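Local coordinates for HTH-type transcriptional repressor PhnF (Mycobacterium smegmatis, PDB 3F8M), which represses the phnDCE operon for phosphate uptake by binding DNA when phosphate is available in the cell, at residues G175-D186 against F207-D218. Sequence-based numbering, arbitrary orientation.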
ATOM      1  N   GLY A 175      -0.460 -21.167  21.085  1.00 23.17           N
ATOM      2  CA  GLY A 175      -1.906 -21.454  21.000  1.00 24.05           C
ATOM      3  C   GLY A 175      -2.760 -20.248  20.654  1.00 25.08           C
ATOM      4  O   GLY A 175      -3.964 -20.216  20.935  1.00 25.53           O
ATOM      5  N   ILE A 176      -2.138 -19.236  20.059  1.00 24.89           N
ATOM      6  CA  ILE A 176      -2.823 -17.970  19.752  1.00 26.14           C
ATOM      7  C   ILE A 176      -2.901 -17.870  18.247  1.00 26.29           C
ATOM      8  O   ILE A 176      -1.869 -17.841  17.560  1.00 26.93           O
ATOM      9  CB  ILE A 176      -2.067 -16.759  20.369  1.00 26.01           C
ATOM     10  CG1 ILE A 176      -1.993 -16.909  21.894  1.00 26.52           C
ATOM     11  CG2 ILE A 176      -2.695 -15.408  19.936  1.00 25.49           C
ATOM     12  CD1 ILE A 176      -0.991 -15.961  22.589  1.00 24.86           C
ATOM     13  N   ALA A 177      -4.112 -17.828  17.722  1.00 26.60           N
ATOM     14  CA  ALA A 177      -4.289 -17.881  16.268  1.00 26.59           C
ATOM     15  C   ALA A 177      -4.517 -16.472  15.739  1.00 27.39           C
ATOM     16  O   ALA A 177      -5.236 -15.693  16.373  1.00 27.05           O
ATOM     17  CB  ALA A 177      -5.471 -18.748  15.900  1.00 27.53           C
ATOM     18  N   PHE A 178      -3.934 -16.177  14.578  1.00 27.21           N
ATOM     19  CA  PHE A 178      -4.113 -14.871  13.945  1.00 27.97           C
ATOM     20  C   PHE A 178      -5.383 -14.978  13.151  1.00 28.83           C
ATOM     21  O   PHE A 178      -5.407 -15.633  12.115  1.00 29.37           O
ATOM     22  CB  PHE A 178      -2.902 -14.494  13.067  1.00 27.59           C
ATOM     23  CG  PHE A 178      -1.699 -14.035  13.866  1.00 26.88           C
ATOM     24  CD1 PHE A 178      -1.436 -12.674  14.047  1.00 27.08           C
ATOM     25  CD2 PHE A 178      -0.821 -14.963  14.431  1.00 27.53           C
ATOM     26  CE1 PHE A 178      -0.328 -12.248  14.805  1.00 25.29           C
ATOM     27  CE2 PHE A 178       0.298 -14.554  15.174  1.00 26.81           C
ATOM     28  CZ  PHE A 178       0.548 -13.180  15.367  1.00 24.39           C
ATOM     29  N   THR A 179      -6.435 -14.355  13.676  1.00 29.47           N
ATOM     30  CA  THR A 179      -7.795 -14.521  13.166  1.00 31.60           C
ATOM     31  C   THR A 179      -8.238 -13.288  12.363  1.00 31.63           C
ATOM     32  O   THR A 179      -8.831 -13.418  11.295  1.00 32.19           O
ATOM     33  CB  THR A 179      -8.756 -14.856  14.325  1.00 31.57           C
ATOM     34  OG1 THR A 179      -8.219 -15.970  15.063  1.00 33.71           O
ATOM     35  CG2 THR A 179     -10.181 -15.196  13.823  1.00 32.79           C
ATOM     36  N   ARG A 180      -7.884 -12.099  12.840  1.00 31.53           N
ATOM     37  CA  ARG A 180      -8.228 -10.856  12.131  1.00 32.21           C
ATOM     38  C   ARG A 180      -7.060  -9.859  12.219  1.00 32.57           C
ATOM     39  O   ARG A 180      -6.515  -9.658  13.323  1.00 32.18           O
ATOM     40  CB  ARG A 180      -9.508 -10.265  12.748  1.00 32.26           C
ATOM     41  CG  ARG A 180     -10.064  -9.008  12.097  1.00 33.54           C
ATOM     42  CD  ARG A 180     -11.481  -8.776  12.628  1.00 32.80           C
ATOM     43  NE  ARG A 180     -11.500  -8.492  14.056  1.00 32.61           N
ATOM     44  CZ  ARG A 180     -11.383  -7.274  14.543  1.00 31.84           C
ATOM     45  NH1 ARG A 180     -11.248  -6.273  13.698  1.00 35.20           N
ATOM     46  NH2 ARG A 180     -11.420  -7.052  15.853  1.00 33.14           N
ATOM     47  N   THR A 181      -6.673  -9.286  11.068  1.00 31.90           N
ATOM     48  CA  THR A 181      -5.768  -8.122  11.013  1.00 32.53           C
ATOM     49  C   THR A 181      -6.469  -6.880  10.463  1.00 32.02           C
ATOM     50  O   THR A 181      -7.435  -6.997   9.675  1.00 31.47           O
ATOM     51  CB  THR A 181      -4.500  -8.363  10.180  1.00 32.86           C
ATOM     52  OG1 THR A 181      -4.842  -8.841   8.876  1.00 34.91           O
ATOM     53  CG2 THR A 181      -3.580  -9.371  10.877  1.00 33.76           C
ATOM     54  N   VAL A 182      -6.008  -5.713  10.910  1.00 30.47           N
ATOM     55  CA  VAL A 182      -6.499  -4.396  10.453  1.00 30.79           C
ATOM     56  C   VAL A 182      -5.278  -3.529  10.165  1.00 30.16           C
ATOM     57  O   VAL A 182      -4.521  -3.164  11.109  1.00 30.50           O
ATOM     58  CB  VAL A 182      -7.413  -3.693  11.509  1.00 29.96           C
ATOM     59  CG1 VAL A 182      -7.966  -2.385  10.983  1.00 31.98           C
ATOM     60  CG2 VAL A 182      -8.587  -4.583  11.920  1.00 33.12           C
ATOM     61  N   ASP A 183      -5.055  -3.246   8.883  1.00 29.56           N
ATOM     62  CA  ASP A 183      -3.889  -2.502   8.431  1.00 29.79           C
ATOM     63  C   ASP A 183      -4.303  -1.091   8.012  1.00 29.15           C
ATOM     64  O   ASP A 183      -5.415  -0.897   7.472  1.00 29.19           O
ATOM     65  CB  ASP A 183      -3.271  -3.141   7.210  1.00 30.26           C
ATOM     66  CG  ASP A 183      -2.320  -4.278   7.528  1.00 34.22           C
ATOM     67  OD1 ASP A 183      -1.530  -4.187   8.492  1.00 32.15           O
ATOM     68  OD2 ASP A 183      -2.318  -5.251   6.736  1.00 36.38           O
ATOM     69  N   THR A 184      -3.410  -0.133   8.255  1.00 27.47           N
ATOM     70  CA  THR A 184      -3.433   1.134   7.533  1.00 26.90           C
ATOM     71  C   THR A 184      -2.116   1.236   6.784  1.00 27.06           C
ATOM     72  O   THR A 184      -1.045   0.838   7.285  1.00 26.64           O
ATOM     73  CB  THR A 184      -3.622   2.358   8.442  1.00 26.53           C
ATOM     74  OG1 THR A 184      -2.512   2.474   9.328  1.00 26.62           O
ATOM     75  CG2 THR A 184      -4.911   2.276   9.241  1.00 28.02           C
ATOM     76  N   ILE A 185      -2.173   1.758   5.570  1.00 24.84           N
ATOM     77  CA  ILE A 185      -0.981   1.902   4.777  1.00 24.50           C
ATOM     78  C   ILE A 185      -0.916   3.349   4.380  1.00 23.66           C
ATOM     79  O   ILE A 185      -1.901   3.871   3.807  1.00 24.10           O
ATOM     80  CB  ILE A 185      -1.056   1.070   3.474  1.00 24.62           C
ATOM     81  CG1 ILE A 185      -1.219  -0.421   3.795  1.00 28.31           C
ATOM     82  CG2 ILE A 185       0.196   1.359   2.675  1.00 25.19           C
ATOM     83  CD1 ILE A 185      -1.680  -1.335   2.602  1.00 30.18           C
ATOM     84  N   ASP A 186       0.218   3.984   4.651  1.00 22.48           N
ATOM     85  CA  ASP A 186       0.458   5.368   4.331  1.00 23.07           C
ATOM     86  C   ASP A 186       1.801   5.487   3.656  1.00 24.09           C
ATOM     87  O   ASP A 186       2.607   4.542   3.725  1.00 25.20           O
ATOM     88  CB  ASP A 186       0.443   6.230   5.614  1.00 23.51           C
ATOM     89  CG  ASP A 186      -0.959   6.442   6.155  1.00 23.21           C
ATOM     90  OD1 ASP A 186      -1.703   7.240   5.518  1.00 23.98           O
ATOM     91  OD2 ASP A 186      -1.334   5.818   7.198  1.00 22.66           O
ATOM     92  N   PHE A 207       6.930   3.207   2.838  1.00 19.67           N
ATOM     93  CA  PHE A 207       5.620   2.738   3.189  1.00 17.80           C
ATOM     94  C   PHE A 207       5.603   2.741   4.741  1.00 18.85           C
ATOM     95  O   PHE A 207       6.604   2.382   5.352  1.00 17.23           O
ATOM     96  CB  PHE A 207       5.457   1.291   2.822  1.00 18.99           C
ATOM     97  CG  PHE A 207       5.029   1.028   1.394  1.00 23.02           C
ATOM     98  CD1 PHE A 207       3.721   1.307   0.976  1.00 26.78           C
ATOM     99  CD2 PHE A 207       5.905   0.385   0.526  1.00 26.55           C
ATOM    100  CE1 PHE A 207       3.308   1.008  -0.332  1.00 28.55           C
ATOM    101  CE2 PHE A 207       5.495   0.082  -0.801  1.00 24.35           C
ATOM    102  CZ  PHE A 207       4.206   0.399  -1.199  1.00 26.42           C
ATOM    103  N   LEU A 208       4.471   3.131   5.314  1.00 17.83           N
ATOM    104  CA  LEU A 208       4.255   3.090   6.775  1.00 17.98           C
ATOM    105  C   LEU A 208       2.967   2.330   7.005  1.00 17.26           C
ATOM    106  O   LEU A 208       1.870   2.804   6.655  1.00 17.68           O
ATOM    107  CB  LEU A 208       4.221   4.532   7.358  1.00 18.25           C
ATOM    108  CG  LEU A 208       3.809   4.501   8.848  1.00 19.00           C
ATOM    109  CD1 LEU A 208       4.853   3.751   9.637  1.00 19.52           C
ATOM    110  CD2 LEU A 208       3.513   5.887   9.440  1.00 21.30           C
ATOM    111  N   LEU A 209       3.093   1.097   7.485  1.00 17.13           N
ATOM    112  CA  LEU A 209       1.945   0.275   7.810  1.00 18.29           C
ATOM    113  C   LEU A 209       1.745   0.225   9.301  1.00 18.13           C
ATOM    114  O   LEU A 209       2.704   0.085  10.035  1.00 17.60           O
ATOM    115  CB  LEU A 209       2.131  -1.166   7.339  1.00 20.13           C
ATOM    116  CG  LEU A 209       1.735  -1.285   5.880  1.00 23.83           C
ATOM    117  CD1 LEU A 209       2.863  -0.713   5.070  1.00 26.27           C
ATOM    118  CD2 LEU A 209       1.451  -2.705   5.523  1.00 27.30           C
ATOM    119  N   ASN A 210       0.495   0.301   9.716  1.00 18.95           N
ATOM    120  CA  ASN A 210       0.131   0.106  11.117  1.00 20.21           C
ATOM    121  C   ASN A 210      -0.866  -0.995  11.202  1.00 20.26           C
ATOM    122  O   ASN A 210      -1.885  -0.953  10.509  1.00 22.13           O
ATOM    123  CB  ASN A 210      -0.449   1.405  11.693  1.00 20.66           C
ATOM    124  CG  ASN A 210       0.627   2.337  12.100  1.00 24.00           C
ATOM    125  OD1 ASN A 210       1.402   2.026  13.021  1.00 24.89           O
ATOM    126  ND2 ASN A 210       0.780   3.433  11.355  1.00 27.48           N
ATOM    127  N   ARG A 211      -0.572  -2.010  12.023  1.00 19.21           N
ATOM    128  CA  ARG A 211      -1.429  -3.185  12.138  1.00 20.66           C
ATOM    129  C   ARG A 211      -1.836  -3.454  13.567  1.00 20.86           C
ATOM    130  O   ARG A 211      -1.035  -3.278  14.469  1.00 19.53           O
ATOM    131  CB  ARG A 211      -0.691  -4.412  11.638  1.00 20.69           C
ATOM    132  CG  ARG A 211      -1.315  -5.736  12.103  1.00 21.77           C
ATOM    133  CD  ARG A 211      -0.746  -6.917  11.352  1.00 26.03           C
ATOM    134  NE  ARG A 211      -0.970  -6.831   9.907  1.00 28.31           N
ATOM    135  CZ  ARG A 211      -0.712  -7.832   9.072  1.00 32.82           C
ATOM    136  NH1 ARG A 211      -0.225  -8.982   9.536  1.00 32.26           N
ATOM    137  NH2 ARG A 211      -0.946  -7.701   7.779  1.00 36.27           N
ATOM    138  N   VAL A 212      -3.080  -3.870  13.768  1.00 21.57           N
ATOM    139  CA  VAL A 212      -3.486  -4.501  15.012  1.00 22.43           C
ATOM    140  C   VAL A 212      -3.967  -5.882  14.586  1.00 22.68           C
ATOM    141  O   VAL A 212      -4.731  -6.010  13.608  1.00 24.19           O
ATOM    142  CB  VAL A 212      -4.616  -3.764  15.759  1.00 22.24           C
ATOM    143  CG1 VAL A 212      -4.857  -4.413  17.118  1.00 23.54           C
ATOM    144  CG2 VAL A 212      -4.269  -2.261  15.926  1.00 23.66           C
ATOM    145  N   SER A 213      -3.525  -6.899  15.320  1.00 21.91           N
ATOM    146  CA  SER A 213      -3.934  -8.272  15.071  1.00 22.21           C
ATOM    147  C   SER A 213      -4.746  -8.754  16.244  1.00 22.32           C
ATOM    148  O   SER A 213      -4.490  -8.365  17.393  1.00 22.99           O
ATOM    149  CB  SER A 213      -2.725  -9.206  14.899  1.00 22.36           C
ATOM    150  OG  SER A 213      -1.909  -8.795  13.847  1.00 21.29           O
ATOM    151  N   TYR A 214      -5.698  -9.631  15.931  1.00 23.35           N
ATOM    152  CA  TYR A 214      -6.652 -10.166  16.865  1.00 24.37           C
ATOM    153  C   TYR A 214      -6.719 -11.695  16.744  1.00 23.90           C
ATOM    154  O   TYR A 214      -6.616 -12.264  15.645  1.00 24.97           O
ATOM    155  CB  TYR A 214      -8.048  -9.582  16.585  1.00 25.29           C
ATOM    156  CG  TYR A 214      -8.114  -8.068  16.694  1.00 24.07           C
ATOM    157  CD1 TYR A 214      -8.371  -7.464  17.911  1.00 25.57           C
ATOM    158  CD2 TYR A 214      -7.908  -7.273  15.573  1.00 26.62           C
ATOM    159  CE1 TYR A 214      -8.415  -6.070  18.015  1.00 30.11           C
ATOM    160  CE2 TYR A 214      -7.950  -5.896  15.653  1.00 27.74           C
ATOM    161  CZ  TYR A 214      -8.211  -5.310  16.863  1.00 27.15           C
ATOM    162  OH  TYR A 214      -8.263  -3.962  16.925  1.00 31.47           O
ATOM    163  N   ASP A 215      -6.886 -12.331  17.892  1.00 25.90           N
ATOM    164  CA  ASP A 215      -6.841 -13.787  18.005  1.00 26.93           C
ATOM    165  C   ASP A 215      -8.240 -14.401  17.884  1.00 27.91           C
ATOM    166  O   ASP A 215      -9.210 -13.706  17.553  1.00 28.00           O
ATOM    167  CB  ASP A 215      -6.123 -14.248  19.295  1.00 27.04           C
ATOM    168  CG  ASP A 215      -6.909 -13.953  20.565  1.00 27.80           C
ATOM    169  OD1 ASP A 215      -8.136 -13.723  20.486  1.00 31.78           O
ATOM    170  OD2 ASP A 215      -6.309 -13.963  21.660  1.00 28.49           O
ATOM    171  N   GLN A 216      -8.325 -15.694  18.178  1.00 28.53           N
ATOM    172  CA  GLN A 216      -9.574 -16.464  18.023  1.00 30.05           C
ATOM    173  C   GLN A 216     -10.699 -15.980  18.962  1.00 31.16           C
ATOM    174  O   GLN A 216     -11.886 -16.230  18.689  1.00 32.30           O
ATOM    175  CB  GLN A 216      -9.304 -17.971  18.178  1.00 30.08           C
ATOM    176  CG  GLN A 216      -8.775 -18.400  19.553  1.00 29.02           C
ATOM    177  CD  GLN A 216      -7.244 -18.502  19.598  1.00 31.86           C
ATOM    178  OE1 GLN A 216      -6.540 -17.614  19.121  1.00 28.86           O
ATOM    179  NE2 GLN A 216      -6.730 -19.587  20.190  1.00 31.32           N
ATOM    180  N   ASP A 217     -10.334 -15.309  20.051  1.00 31.84           N
ATOM    181  CA  ASP A 217     -11.310 -14.692  20.942  1.00 33.94           C
ATOM    182  C   ASP A 217     -11.515 -13.202  20.681  1.00 34.46           C
ATOM    183  O   ASP A 217     -12.129 -12.515  21.505  1.00 35.20           O
ATOM    184  CB  ASP A 217     -10.882 -14.877  22.389  1.00 33.65           C
ATOM    185  CG  ASP A 217     -10.839 -16.328  22.793  1.00 37.18           C
ATOM    186  OD1 ASP A 217     -11.725 -17.081  22.339  1.00 38.98           O
ATOM    187  OD2 ASP A 217      -9.908 -16.718  23.534  1.00 40.61           O
ATOM    188  N   ASP A 218     -10.959 -12.710  19.575  1.00 34.65           N
ATOM    189  CA  ASP A 218     -10.944 -11.286  19.268  1.00 34.85           C
ATOM    190  C   ASP A 218     -10.212 -10.456  20.329  1.00 33.86           C
ATOM    191  O   ASP A 218     -10.596  -9.318  20.610  1.00 34.50           O
ATOM    192  CB  ASP A 218     -12.385 -10.782  19.105  1.00 36.27           C
ATOM    193  CG  ASP A 218     -12.487  -9.661  18.122  1.00 38.19           C
ATOM    194  OD1 ASP A 218     -11.769  -9.687  17.079  1.00 39.19           O
ATOM    195  OD2 ASP A 218     -13.293  -8.754  18.408  1.00 41.68           O
TER
HETATM  196  O   HOH W   1      -4.246  -0.620  12.048  1.00 32.01           O
HETATM  197  O   HOH W   2      -0.296   3.666   8.520  1.00 20.51           O
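Arg180 reaches across to Tyr214 and lays its guanidinium flat on the phenol ring, the two planes only 11° apart. Followed outward, its CB lies 4.2 Å from Tyr214 CB; the chain then runs extended until a bend at chi3 (65°) folds the head back over the ring. There NE donates to Asp218 OD1, CZ stands 4.0 Å from the ring centroid in a cation-pi contact, NH1 lies 3.9 Å from Tyr214 CE2, and NH2 sits above the ring's centre while giving a straighter bond to Asp218 OD1 (2.9 Å). One carboxylate oxygen thus takes both donors at the guanidinium edge.

Among the side chains on the other face of the sheet, Arg211 grips buried Asp183 side-on, NE to OD1 and NH2 to OD2 (3.0 Å), one nitrogen per oxygen. Thr181 CG2 covers one face of this guanidinium; NH2 also bonds Gly85 O, and NH1 bonds Tyr168 OH. Water 1 bridges Val182 O and Asn210 O.

At the loop end, Gln216 uses its amide like a backbone group: OE1 accepts from Ala177 N (2.8 Å) and NE2 donates to Gly175 O. Thr179 N and Arg180 N share Tyr214 O, a classic beta bulge. Strand 180-188 is outermost in this chain's antiparallel UTRA-domain sheet, with 206-214 beside it, and its far side pairs antiparallel with a strand of the second subunit, continuing the sheet across the dimer interface.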